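Local structure of protein CT_858 (Chlamydia trachomatis, 3DOR) at residues B[115-120]-B[169-174]. The protein is probably a serine endopeptidase of the S41 peptidase type, known as CPAF, a secreted protease that forms a dimer in its mature state. Residues are numbered along the deposited sequence; the frame is centred on the assembly and turned at random.
Sequences ELLEVD and KIRRPF
A classic beta bulge at Leu117 and Glu118 interrupts the antiparallel pairing of strand 115-119 with Lys169, whose single carbonyl oxygen, Lys169 O, accepts the backbone N-H groups of both residues. The bond from Leu117 N is short (2.6 Å) and runs nearly along the C=O axis, whereas Glu118 N reaches Lys169 O at 3.2 Å, coming in at a wider angle off the C=O direction. Lys169 N returns a bond to Glu118 O, and Glu115 and Arg171 form a hydrogen-bonded pair on the other side of the non-hydrogen-bonded pair Leu116-Ile170. The extra residue turns Leu117 toward the partner strand: with CG anti to the carbonyl carbon (chi1 -64°), both its methyls lie over one face of the Arg171 guanidinium, and CD1 also packs on Arg171 CB at 3.8 Å. Arg171, bent at chi3 (57°), brings NH2 to 3.4 Å from Glu115 OE1, a weak hydrogen bond within a salt bridge, with the carboxylate and guanidinium planes 68° apart. On the same face Glu118 and Lys169 run side by side; the carboxylate lies along the aliphatic chain, and Glu118 OE1 stays 4.1 Å from Lys169 NZ, so their attraction is probably modest. Leu116 and Ile170 occupy the opposite face, where Phe100 touches both and Phe151 and Val124 also meet Leu116. Within the PDZ domain, strand 115-119 lies between strands 98-103 and 165-171, strand 177-187 continues the antiparallel sheet beyond 165-171, and helix 124-130 packs against Leu116 and Val119.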
loop_
_atom_site.group_PDB
_atom_site.type_symbol
_atom_site.label_atom_id
_atom_site.label_comp_id
_atom_site.label_asym_id
_atom_site.label_seq_id
_atom_site.Cartn_x
_atom_site.Cartn_y
_atom_site.Cartn_z
ATOM N N GLU B 115 -38.439 12.662 -20.341
ATOM C CA GLU B 115 -37.865 13.688 -19.488
ATOM C C GLU B 115 -38.199 13.298 -18.057
ATOM O O GLU B 115 -39.345 12.945 -17.760
ATOM C CB GLU B 115 -38.465 15.067 -19.786
ATOM C CG GLU B 115 -37.738 16.180 -19.040
ATOM C CD GLU B 115 -38.451 17.527 -19.081
ATOM O OE1 GLU B 115 -39.367 17.713 -19.910
ATOM O OE2 GLU B 115 -38.079 18.411 -18.280
ATOM N N LEU B 116 -37.201 13.338 -17.179
ATOM C CA LEU B 116 -37.421 13.010 -15.781
ATOM C C LEU B 116 -37.904 14.284 -15.105
ATOM O O LEU B 116 -37.222 15.312 -15.141
ATOM C CB LEU B 116 -36.127 12.532 -15.116
ATOM C CG LEU B 116 -36.223 12.252 -13.611
ATOM C CD1 LEU B 116 -37.347 11.255 -13.347
ATOM C CD2 LEU B 116 -34.895 11.709 -13.093
ATOM N N LEU B 117 -39.081 14.217 -14.494
ATOM C CA LEU B 117 -39.644 15.386 -13.830
ATOM C C LEU B 117 -39.520 15.370 -12.311
ATOM O O LEU B 117 -39.020 16.325 -11.713
ATOM C CB LEU B 117 -41.119 15.546 -14.215
ATOM C CG LEU B 117 -41.384 15.838 -15.697
ATOM C CD1 LEU B 117 -42.887 15.912 -15.936
ATOM C CD2 LEU B 117 -40.711 17.155 -16.102
ATOM N N GLU B 118 -39.966 14.286 -11.691
ATOM C CA GLU B 118 -39.942 14.193 -10.242
ATOM C C GLU B 118 -39.540 12.814 -9.736
ATOM O O GLU B 118 -39.513 11.835 -10.483
ATOM C CB GLU B 118 -41.333 14.533 -9.672
ATOM C CG GLU B 118 -42.079 15.667 -10.395
ATOM C CD GLU B 118 -43.506 15.891 -9.867
ATOM O OE1 GLU B 118 -44.201 14.893 -9.566
ATOM O OE2 GLU B 118 -43.942 17.066 -9.770
ATOM N N VAL B 119 -39.232 12.765 -8.446
ATOM C CA VAL B 119 -38.876 11.535 -7.757
ATOM C C VAL B 119 -39.655 11.599 -6.442
ATOM O O VAL B 119 -39.297 12.350 -5.534
ATOM C CB VAL B 119 -37.360 11.459 -7.474
ATOM C CG1 VAL B 119 -37.024 10.155 -6.767
ATOM C CG2 VAL B 119 -36.582 11.566 -8.783
ATOM N N ASP B 120 -40.738 10.829 -6.363
ATOM C CA ASP B 120 -41.599 10.796 -5.181
ATOM C C ASP B 120 -42.311 12.119 -4.940
ATOM O O ASP B 120 -42.437 12.566 -3.799
ATOM C CB ASP B 120 -40.805 10.422 -3.927
ATOM C CG ASP B 120 -40.354 8.982 -3.936
ATOM O OD1 ASP B 120 -41.162 8.116 -4.335
ATOM O OD2 ASP B 120 -39.201 8.715 -3.536
ATOM N N LYS B 169 -41.672 10.511 -12.039
ATOM C CA LYS B 169 -42.616 11.193 -12.907
ATOM C C LYS B 169 -41.848 11.636 -14.145
ATOM O O LYS B 169 -40.855 12.358 -14.052
ATOM C CB LYS B 169 -43.236 12.411 -12.225
ATOM C CG LYS B 169 -44.344 13.035 -13.064
ATOM C CD LYS B 169 -44.941 14.282 -12.411
ATOM C CE LYS B 169 -46.105 14.817 -13.239
ATOM N NZ LYS B 169 -46.784 15.981 -12.598
ATOM N N ILE B 170 -42.319 11.206 -15.304
ATOM C CA ILE B 170 -41.666 11.534 -16.557
ATOM C C ILE B 170 -42.630 12.184 -17.541
ATOM O O ILE B 170 -43.851 12.136 -17.363
ATOM C CB ILE B 170 -41.136 10.258 -17.212
ATOM C CG1 ILE B 170 -42.323 9.349 -17.562
ATOM C CG2 ILE B 170 -40.207 9.528 -16.249
ATOM C CD1 ILE B 170 -41.982 8.172 -18.439
ATOM N N ARG B 171 -42.077 12.809 -18.573
ATOM C CA ARG B 171 -42.910 13.389 -19.612
ATOM C C ARG B 171 -42.451 12.827 -20.943
ATOM O O ARG B 171 -41.258 12.796 -21.230
ATOM C CB ARG B 171 -42.821 14.915 -19.653
ATOM C CG ARG B 171 -43.532 15.481 -20.889
ATOM C CD ARG B 171 -44.085 16.870 -20.670
ATOM N NE ARG B 171 -43.048 17.796 -20.252
ATOM C CZ ARG B 171 -43.160 18.601 -19.203
ATOM N NH1 ARG B 171 -44.277 18.581 -18.478
ATOM N NH2 ARG B 171 -42.150 19.406 -18.874
ATOM N N ARG B 172 -43.403 12.368 -21.745
ATOM C CA ARG B 172 -43.096 11.811 -23.052
ATOM C C ARG B 172 -42.774 12.958 -23.982
ATOM O O ARG B 172 -43.163 14.104 -23.726
ATOM C CB ARG B 172 -44.297 11.058 -23.616
ATOM C CG ARG B 172 -44.806 9.931 -22.747
ATOM C CD ARG B 172 -43.734 8.902 -22.453
ATOM N NE ARG B 172 -44.346 7.649 -22.032
ATOM C CZ ARG B 172 -43.676 6.576 -21.628
ATOM N NH1 ARG B 172 -42.346 6.595 -21.585
ATOM N NH2 ARG B 172 -44.344 5.483 -21.269
ATOM N N PRO B 173 -42.060 12.672 -25.079
ATOM C CA PRO B 173 -41.734 13.757 -26.004
ATOM C C PRO B 173 -42.974 14.393 -26.631
ATOM O O PRO B 173 -42.942 15.566 -27.010
ATOM C CB PRO B 173 -40.810 13.090 -27.029
ATOM C CG PRO B 173 -41.118 11.633 -26.911
ATOM C CD PRO B 173 -41.353 11.435 -25.440
ATOM N N PHE B 174 -44.063 13.634 -26.742
ATOM C CA PHE B 174 -45.276 14.206 -27.304
ATOM C C PHE B 174 -46.065 15.009 -26.274
ATOM O O PHE B 174 -47.142 15.518 -26.574
ATOM C CB PHE B 174 -46.165 13.134 -27.950
ATOM C CG PHE B 174 -45.739 12.767 -29.347
ATOM C CD1 PHE B 174 -44.781 11.785 -29.566
ATOM C CD2 PHE B 174 -46.239 13.459 -30.440
ATOM C CE1 PHE B 174 -44.326 11.504 -30.851
ATOM C CE2 PHE B 174 -45.791 13.185 -31.730
ATOM C CZ PHE B 174 -44.831 12.207 -31.934
#